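Long-range contacts in type-iv like pilin ttha1219 (Thermus thermophilus, PDB 5G23), which probably serves as a pilin-like subunit of the type IV pilus machinery linked to natural competence and DNA uptake, and resembles type II secretion pseudopilins: residues R146-E151 with A175-L180; S200-L205 with E224-V229. One frame throughout, in Å; residues are numbered along the deposited sequence.

Contacts 1 and 2 follow each other along the chain, the first closing before the second opens, and their centres lie about 8 Å apart. They share the four-stranded antiparallel sheet, ordered 154-156, 141-151, 173-184, 221-230. Contact 1 pairs the two inner strands; contact 2 lays the loop between strand 173-184 and helix 207-210 against strand 221-230, outermost in this chain. Strands 173-184 and 221-230 are neighbours, so Leu176 O of contact 1 bonds Val229 N of contact 2. Trp227 and Val229 turn to helix 44-61 on one face, while Leu226 and Ile228 meet the loop on the other; strand 221-230 thus joins the sheet to both helix and loop.

Contact 1: R146-E151 with A175-L180; sequences RVAYLE and ALALYL
Arg146-Glu151 and Ala175-Leu180 run antiparallel, 159° between their directions, and Arg146 and Tyr179 form a hydrogen-bonded pair in which each N-H meets the other's carbonyl, Tyr179 N to Arg146 O at 2.9 Å. This is the central strand pair of the antiparallel sheet that, in this pilin fold, packs beside helix 44-61. Ala148 and Ala177 form the next such pair. Ala148 N lies in the plane of the Ala177 carbonyl, whereas Ala177 N approaches Ala148 O from 41° above the carbonyl plane. CA-H groups supplement the bonds: Val147 CA comes within 3.2 Å of Ala177 O.

Val147, Tyr149, Leu176 and Leu178 share one face of the sheet. Val147 and Leu178 lie side by side and point the same way, CG2 of the valine 4.1 Å from CD2 of the leucine. Val147 CG1, anti to the backbone N, is the branch nearer Leu176. Tyr149 has its CG between the backbone N and the carbonyl carbon; its ring leads away from the pair, and its CB is what touches Leu176. Phe145 of strand 141-151, and Trp227 and Val229 of strand 221-230, also pack on Leu178.

The other face carries Arg146, Ala148, Ala177 and Tyr179. The methyls of Ala148 and Ala177 stand 4.4 Å apart, CB to CB, and Trp155 touches both. Arg146 and Tyr179 also lie alongside, their guanidinium and ring planes 60° apart. The arginine chain then bends and leads away to bond the Glu211 carbonyl through NH2, while Tyr179 OH bonds Glu224 OE1. Between the two side chains, Arg146 CG comes obliquely to within 4.2 Å of Tyr179 CD2.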
ATOM      1  N   ARG B 146       3.568 -13.234 -11.305  1.00 14.83           N
ATOM      2  CA  ARG B 146       4.321 -14.488 -10.999  1.00 15.86           C
ATOM      3  C   ARG B 146       4.728 -14.423  -9.559  1.00 16.20           C
ATOM      4  O   ARG B 146       5.140 -13.335  -9.023  1.00 16.50           O
ATOM      5  CB  ARG B 146       5.588 -14.662 -11.867  1.00 17.04           C
ATOM      6  CG  ARG B 146       5.348 -14.700 -13.339  1.00 18.10           C
ATOM      7  CD  ARG B 146       4.592 -15.974 -13.737  1.00 19.76           C
ATOM      8  NE  ARG B 146       4.589 -16.049 -15.193  1.00 20.32           N
ATOM      9  CZ  ARG B 146       3.605 -15.594 -15.954  1.00 24.83           C
ATOM     10  NH1 ARG B 146       2.511 -15.039 -15.422  1.00 25.92           N
ATOM     11  NH2 ARG B 146       3.751 -15.609 -17.289  1.00 26.44           N
ATOM     12  N   VAL B 147       4.673 -15.582  -8.854  1.00 15.38           N
ATOM     13  CA  VAL B 147       5.196 -15.663  -7.487  1.00 16.13           C
ATOM     14  C   VAL B 147       6.040 -16.946  -7.407  1.00 17.84           C
ATOM     15  O   VAL B 147       5.561 -18.002  -7.772  1.00 18.61           O
ATOM     16  CB  VAL B 147       4.071 -15.794  -6.456  1.00 17.14           C
ATOM     17  CG1 VAL B 147       4.596 -15.845  -5.047  1.00 18.12           C
ATOM     18  CG2 VAL B 147       3.069 -14.613  -6.598  1.00 17.55           C
ATOM     19  N   ALA B 148       7.268 -16.813  -6.971  1.00 16.12           N
ATOM     20  CA  ALA B 148       8.157 -17.928  -6.691  1.00 15.28           C
ATOM     21  C   ALA B 148       8.516 -17.882  -5.198  1.00 14.44           C
ATOM     22  O   ALA B 148       8.256 -16.879  -4.526  1.00 14.70           O
ATOM     23  CB  ALA B 148       9.422 -17.803  -7.499  1.00 16.00           C
ATOM     24  N   TYR B 149       9.051 -18.983  -4.684  1.00 13.27           N
ATOM     25  CA  TYR B 149       9.415 -19.036  -3.307  1.00 14.21           C
ATOM     26  C   TYR B 149      10.812 -19.645  -3.110  1.00 14.16           C
ATOM     27  O   TYR B 149      11.286 -20.475  -3.901  1.00 13.77           O
ATOM     28  CB  TYR B 149       8.364 -19.809  -2.493  1.00 13.71           C
ATOM     29  CG  TYR B 149       8.240 -21.259  -2.834  1.00 14.09           C
ATOM     30  CD1 TYR B 149       7.366 -21.670  -3.814  1.00 14.75           C
ATOM     31  CD2 TYR B 149       8.892 -22.271  -2.057  1.00 15.39           C
ATOM     32  CE1 TYR B 149       7.210 -23.000  -4.104  1.00 15.12           C
ATOM     33  CE2 TYR B 149       8.696 -23.601  -2.321  1.00 16.77           C
ATOM     34  CZ  TYR B 149       7.827 -23.936  -3.338  1.00 16.46           C
ATOM     35  OH  TYR B 149       7.664 -25.248  -3.652  1.00 17.63           O
ATOM     36  N   LEU B 150      11.443 -19.246  -2.020  1.00 14.92           N
ATOM     37  CA  LEU B 150      12.800 -19.669  -1.733  1.00 16.17           C
ATOM     38  C   LEU B 150      12.748 -20.684  -0.614  1.00 17.98           C
ATOM     39  O   LEU B 150      12.276 -20.394   0.493  1.00 18.45           O
ATOM     40  CB  LEU B 150      13.658 -18.478  -1.326  1.00 17.05           C
ATOM     41  CG  LEU B 150      15.125 -18.754  -0.978  1.00 18.31           C
ATOM     42  CD1 LEU B 150      15.865 -19.439  -2.135  1.00 18.74           C
ATOM     43  CD2 LEU B 150      15.800 -17.468  -0.610  1.00 18.93           C
ATOM     44  N   GLU B 151      13.165 -21.913  -0.897  1.00 20.40           N
ATOM     45  CA  GLU B 151      13.174 -22.986   0.107  1.00 24.80           C
ATOM     46  C   GLU B 151      14.587 -23.524   0.236  1.00 27.92           C
ATOM     47  O   GLU B 151      15.149 -24.068  -0.729  1.00 27.76           O
ATOM     48  CB  GLU B 151      12.271 -24.143  -0.274  1.00 26.98           C
ATOM     49  CG  GLU B 151      12.276 -25.273   0.763  1.00 30.69           C
ATOM     50  CD  GLU B 151      11.600 -26.527   0.285  1.00 33.39           C
ATOM     51  OE1 GLU B 151      10.999 -26.515  -0.801  1.00 33.27           O
ATOM     52  OE2 GLU B 151      11.672 -27.537   1.030  1.00 41.00           O
ATOM     53  N   ALA B 175      11.462 -16.754   1.741  1.00 17.00           N
ATOM     54  CA  ALA B 175      11.119 -15.541   0.959  1.00 15.92           C
ATOM     55  C   ALA B 175      10.237 -15.842  -0.203  1.00 15.14           C
ATOM     56  O   ALA B 175      10.177 -16.989  -0.658  1.00 14.42           O
ATOM     57  CB  ALA B 175      12.360 -14.813   0.514  1.00 16.44           C
ATOM     58  N   LEU B 176       9.555 -14.819  -0.707  1.00 14.93           N
ATOM     59  CA  LEU B 176       8.754 -14.879  -1.928  1.00 14.40           C
ATOM     60  C   LEU B 176       9.357 -13.879  -2.907  1.00 13.83           C
ATOM     61  O   LEU B 176       9.834 -12.823  -2.479  1.00 13.46           O
ATOM     62  CB  LEU B 176       7.310 -14.509  -1.699  1.00 14.40           C
ATOM     63  CG  LEU B 176       6.534 -15.360  -0.699  1.00 15.59           C
ATOM     64  CD1 LEU B 176       5.141 -14.798  -0.533  1.00 15.75           C
ATOM     65  CD2 LEU B 176       6.458 -16.815  -1.156  1.00 15.67           C
ATOM     66  N   ALA B 177       9.336 -14.240  -4.159  1.00 13.05           N
ATOM     67  CA  ALA B 177       9.623 -13.320  -5.230  1.00 13.65           C
ATOM     68  C   ALA B 177       8.355 -13.078  -6.016  1.00 14.23           C
ATOM     69  O   ALA B 177       7.684 -14.021  -6.458  1.00 14.72           O
ATOM     70  CB  ALA B 177      10.691 -13.857  -6.149  1.00 14.39           C
ATOM     71  N   LEU B 178       8.010 -11.809  -6.198  1.00 14.38           N
ATOM     72  CA  LEU B 178       6.843 -11.404  -6.935  1.00 14.70           C
ATOM     73  C   LEU B 178       7.240 -10.573  -8.163  1.00 14.76           C
ATOM     74  O   LEU B 178       8.203  -9.794  -8.097  1.00 13.55           O
ATOM     75  CB  LEU B 178       5.912 -10.608  -6.038  1.00 17.02           C
ATOM     76  CG  LEU B 178       5.381 -11.491  -4.917  1.00 18.18           C
ATOM     77  CD1 LEU B 178       6.207 -11.199  -3.702  1.00 21.19           C
ATOM     78  CD2 LEU B 178       3.956 -11.177  -4.638  1.00 21.62           C
ATOM     79  N   TYR B 179       6.546 -10.825  -9.272  1.00 14.20           N
ATOM     80  CA  TYR B 179       6.820 -10.150 -10.538  1.00 15.21           C
ATOM     81  C   TYR B 179       5.515  -9.673 -11.158  1.00 14.74           C
ATOM     82  O   TYR B 179       4.570 -10.409 -11.242  1.00 14.46           O
ATOM     83  CB  TYR B 179       7.540 -11.103 -11.511  1.00 15.15           C
ATOM     84  CG  TYR B 179       7.711 -10.531 -12.881  1.00 15.42           C
ATOM     85  CD1 TYR B 179       8.791  -9.730 -13.199  1.00 15.85           C
ATOM     86  CD2 TYR B 179       6.769 -10.810 -13.900  1.00 16.37           C
ATOM     87  CE1 TYR B 179       8.955  -9.182 -14.456  1.00 15.93           C
ATOM     88  CE2 TYR B 179       6.917 -10.284 -15.178  1.00 16.17           C
ATOM     89  CZ  TYR B 179       8.035  -9.496 -15.465  1.00 15.90           C
ATOM     90  OH  TYR B 179       8.152  -8.956 -16.662  1.00 16.20           O
ATOM     91  N   LEU B 180       5.521  -8.398 -11.614  1.00 14.11           N
ATOM     92  CA  LEU B 180       4.454  -7.853 -12.392  1.00 13.82           C
ATOM     93  C   LEU B 180       5.002  -7.263 -13.706  1.00 14.48           C
ATOM     94  O   LEU B 180       6.099  -6.629 -13.724  1.00 13.60           O
ATOM     95  CB  LEU B 180       3.764  -6.734 -11.610  1.00 14.06           C
ATOM     96  CG  LEU B 180       2.868  -7.143 -10.454  1.00 13.95           C
ATOM     97  CD1 LEU B 180       2.526  -5.934  -9.592  1.00 14.80           C
ATOM     98  CD2 LEU B 180       1.610  -7.783 -11.046  1.00 14.78           C
TER

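Contact 2: S200-L205 with E224-V229; sequences SYPPGL and EKLWIV
Leu226 reaches from strand 221-230 into the curve of the Ser200-Leu205 loop and has the most surface buried here, followed by Ile228 and Pro202. Its CG is anti to the backbone N (chi1 176°). The two methyls beyond it meet different parts of the loop. Leu226 CD2 touches Tyr201 CD1 at 3.9 Å, the two side chains crossing at about a right angle. The same Leu226 CD2 lies 3.8 Å from Ser200 O. Leu226 CD1 faces Leu205 CD2, a looser approach at 4.3 Å.

Two residues along the strand, Ile228 meets Pro202 tip to tip: the isoleucine CD1 is 3.8 Å from CG of the proline ring. Pro202 also opens a type II beta turn, closed by a bond from Leu205 N to Pro202 O of 3.1 Å, which brings Leu205 back toward the sheet. Gly204 takes the positive-phi corner of that turn (phi 86°). Trp155 lies against both Pro202 and Leu205, and Ala177 touches Leu205 and Ile228, joining the loop to three strands.

Glu224 bonds Thr198 and Gly196 just before the loop segment, but no hydrogen bond links the two segments themselves, where the fit probably rests on the shape of apolar groups.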
ATOM      1  N   SER B 200      16.841  -7.100 -11.421  1.00 20.75           N
ATOM      2  CA  SER B 200      18.036  -7.510 -10.680  1.00 23.48           C
ATOM      3  C   SER B 200      17.647  -8.715  -9.921  1.00 21.93           C
ATOM      4  O   SER B 200      16.841  -8.619  -9.006  1.00 24.06           O
ATOM      5  CB  SER B 200      18.447  -6.468  -9.641  1.00 26.21           C
ATOM      6  OG  SER B 200      18.830  -5.320 -10.313  1.00 33.40           O
ATOM      7  N   TYR B 201      18.162  -9.859 -10.286  1.00 20.15           N
ATOM      8  CA  TYR B 201      17.704 -11.081  -9.649  1.00 19.75           C
ATOM      9  C   TYR B 201      18.528 -11.385  -8.431  1.00 21.09           C
ATOM     10  O   TYR B 201      19.748 -11.252  -8.435  1.00 22.57           O
ATOM     11  CB  TYR B 201      17.817 -12.251 -10.618  1.00 20.13           C
ATOM     12  CG  TYR B 201      16.976 -12.180 -11.820  1.00 20.27           C
ATOM     13  CD1 TYR B 201      15.672 -12.663 -11.828  1.00 20.81           C
ATOM     14  CD2 TYR B 201      17.487 -11.659 -13.028  1.00 21.51           C
ATOM     15  CE1 TYR B 201      14.904 -12.658 -12.991  1.00 21.30           C
ATOM     16  CE2 TYR B 201      16.743 -11.667 -14.178  1.00 21.87           C
ATOM     17  CZ  TYR B 201      15.458 -12.142 -14.154  1.00 21.16           C
ATOM     18  OH  TYR B 201      14.732 -12.118 -15.348  1.00 23.00           O
ATOM     19  N   PRO B 202      17.896 -11.903  -7.392  1.00 20.03           N
ATOM     20  CA  PRO B 202      18.682 -12.517  -6.385  1.00 20.48           C
ATOM     21  C   PRO B 202      19.345 -13.817  -6.802  1.00 20.76           C
ATOM     22  O   PRO B 202      18.962 -14.441  -7.786  1.00 20.59           O
ATOM     23  CB  PRO B 202      17.636 -12.815  -5.292  1.00 21.09           C
ATOM     24  CG  PRO B 202      16.382 -13.056  -6.032  1.00 19.96           C
ATOM     25  CD  PRO B 202      16.467 -12.210  -7.269  1.00 20.14           C
ATOM     26  N   PRO B 203      20.314 -14.268  -5.994  1.00 22.00           N
ATOM     27  CA  PRO B 203      21.001 -15.497  -6.316  1.00 22.51           C
ATOM     28  C   PRO B 203      20.067 -16.663  -6.550  1.00 20.76           C
ATOM     29  O   PRO B 203      19.212 -16.943  -5.726  1.00 21.37           O
ATOM     30  CB  PRO B 203      21.886 -15.724  -5.092  1.00 23.24           C
ATOM     31  CG  PRO B 203      22.167 -14.365  -4.563  1.00 23.46           C
ATOM     32  CD  PRO B 203      20.907 -13.602  -4.808  1.00 22.95           C
ATOM     33  N   GLY B 204      20.265 -17.358  -7.652  1.00 19.81           N
ATOM     34  CA  GLY B 204      19.547 -18.544  -7.929  1.00 19.75           C
ATOM     35  C   GLY B 204      18.196 -18.340  -8.618  1.00 19.16           C
ATOM     36  O   GLY B 204      17.616 -19.321  -9.048  1.00 20.91           O
ATOM     37  N   LEU B 205      17.691 -17.118  -8.747  1.00 17.80           N
ATOM     38  CA  LEU B 205      16.394 -16.885  -9.433  1.00 17.69           C
ATOM     39  C   LEU B 205      16.618 -16.500 -10.886  1.00 18.05           C
ATOM     40  O   LEU B 205      17.482 -15.625 -11.181  1.00 18.35           O
ATOM     41  CB  LEU B 205      15.598 -15.786  -8.739  1.00 17.13           C
ATOM     42  CG  LEU B 205      14.202 -15.513  -9.245  1.00 16.97           C
ATOM     43  CD1 LEU B 205      13.274 -16.727  -9.105  1.00 15.96           C
ATOM     44  CD2 LEU B 205      13.566 -14.381  -8.472  1.00 16.54           C
ATOM     45  N   GLU B 224       7.941  -3.277 -15.757  1.00 14.63           N
ATOM     46  CA  GLU B 224       7.910  -4.484 -14.917  1.00 14.37           C
ATOM     47  C   GLU B 224       8.551  -4.242 -13.583  1.00 14.28           C
ATOM     48  O   GLU B 224       9.278  -3.262 -13.374  1.00 13.52           O
ATOM     49  CB  GLU B 224       8.612  -5.643 -15.631  1.00 15.42           C
ATOM     50  CG  GLU B 224      10.147  -5.395 -15.739  1.00 15.78           C
ATOM     51  CD  GLU B 224      10.902  -6.418 -16.538  1.00 17.64           C
ATOM     52  OE1 GLU B 224      10.306  -7.425 -17.032  1.00 18.38           O
ATOM     53  OE2 GLU B 224      12.128  -6.168 -16.745  1.00 17.69           O
ATOM     54  N   LYS B 225       8.254  -5.116 -12.620  1.00 13.99           N
ATOM     55  CA  LYS B 225       8.835  -4.986 -11.366  1.00 14.72           C
ATOM     56  C   LYS B 225       8.982  -6.377 -10.741  1.00 14.57           C
ATOM     57  O   LYS B 225       8.055  -7.148 -10.744  1.00 14.23           O
ATOM     58  CB  LYS B 225       8.046  -4.084 -10.443  1.00 15.59           C
ATOM     59  CG  LYS B 225       8.904  -3.662  -9.241  1.00 16.85           C
ATOM     60  CD  LYS B 225       8.133  -2.741  -8.353  1.00 19.31           C
ATOM     61  CE  LYS B 225       8.938  -2.364  -7.125  1.00 20.19           C
ATOM     62  NZ  LYS B 225      10.015  -1.417  -7.510  1.00 21.52           N
ATOM     63  N   LEU B 226      10.182  -6.640 -10.252  1.00 13.71           N
ATOM     64  CA  LEU B 226      10.478  -7.819  -9.415  1.00 13.70           C
ATOM     65  C   LEU B 226      10.805  -7.343  -8.008  1.00 13.90           C
ATOM     66  O   LEU B 226      11.658  -6.472  -7.832  1.00 14.31           O
ATOM     67  CB  LEU B 226      11.662  -8.595  -9.956  1.00 14.21           C
ATOM     68  CG  LEU B 226      12.167  -9.807  -9.166  1.00 15.56           C
ATOM     69  CD1 LEU B 226      11.174 -10.929  -9.236  1.00 16.00           C
ATOM     70  CD2 LEU B 226      13.504 -10.263  -9.673  1.00 17.04           C
ATOM     71  N   TRP B 227      10.183  -7.961  -6.984  1.00 13.08           N
ATOM     72  CA  TRP B 227      10.532  -7.641  -5.627  1.00 14.09           C
ATOM     73  C   TRP B 227      10.516  -8.899  -4.746  1.00 13.91           C
ATOM     74  O   TRP B 227       9.767  -9.826  -5.041  1.00 12.70           O
ATOM     75  CB  TRP B 227       9.688  -6.478  -5.109  1.00 14.56           C
ATOM     76  CG  TRP B 227       8.231  -6.739  -4.843  1.00 15.00           C
ATOM     77  CD1 TRP B 227       7.696  -6.767  -3.649  1.00 16.62           C
ATOM     78  CD2 TRP B 227       7.163  -6.869  -5.766  1.00 14.65           C
ATOM     79  NE1 TRP B 227       6.366  -6.979  -3.710  1.00 16.82           N
ATOM     80  CE2 TRP B 227       6.005  -7.042  -5.024  1.00 15.88           C
ATOM     81  CE3 TRP B 227       7.077  -6.939  -7.166  1.00 14.99           C
ATOM     82  CZ2 TRP B 227       4.763  -7.240  -5.607  1.00 15.62           C
ATOM     83  CZ3 TRP B 227       5.832  -7.054  -7.769  1.00 14.83           C
ATOM     84  CH2 TRP B 227       4.672  -7.232  -6.989  1.00 15.26           C
ATOM     85  N   ILE B 228      11.348  -8.884  -3.721  1.00 13.95           N
ATOM     86  CA  ILE B 228      11.532  -9.988  -2.836  1.00 14.47           C
ATOM     87  C   ILE B 228      10.977  -9.611  -1.494  1.00 15.93           C
ATOM     88  O   ILE B 228      11.236  -8.526  -0.991  1.00 16.73           O
ATOM     89  CB  ILE B 228      13.012 -10.297  -2.629  1.00 15.57           C
ATOM     90  CG1 ILE B 228      13.710 -10.464  -3.953  1.00 15.54           C
ATOM     91  CG2 ILE B 228      13.104 -11.529  -1.731  1.00 16.55           C
ATOM     92  CD1 ILE B 228      13.082 -11.498  -4.894  1.00 15.57           C
ATOM     93  N   VAL B 229      10.151 -10.479  -0.948  1.00 16.43           N
ATOM     94  CA  VAL B 229       9.514 -10.305   0.361  1.00 17.42           C
ATOM     95  C   VAL B 229       9.974 -11.388   1.295  1.00 19.34           C
ATOM     96  O   VAL B 229       9.769 -12.576   1.002  1.00 18.25           O
ATOM     97  CB  VAL B 229       7.997 -10.399   0.240  1.00 17.92           C
ATOM     98  CG1 VAL B 229       7.385 -10.097   1.589  1.00 19.85           C
ATOM     99  CG2 VAL B 229       7.464  -9.373  -0.751  1.00 17.91           C
TER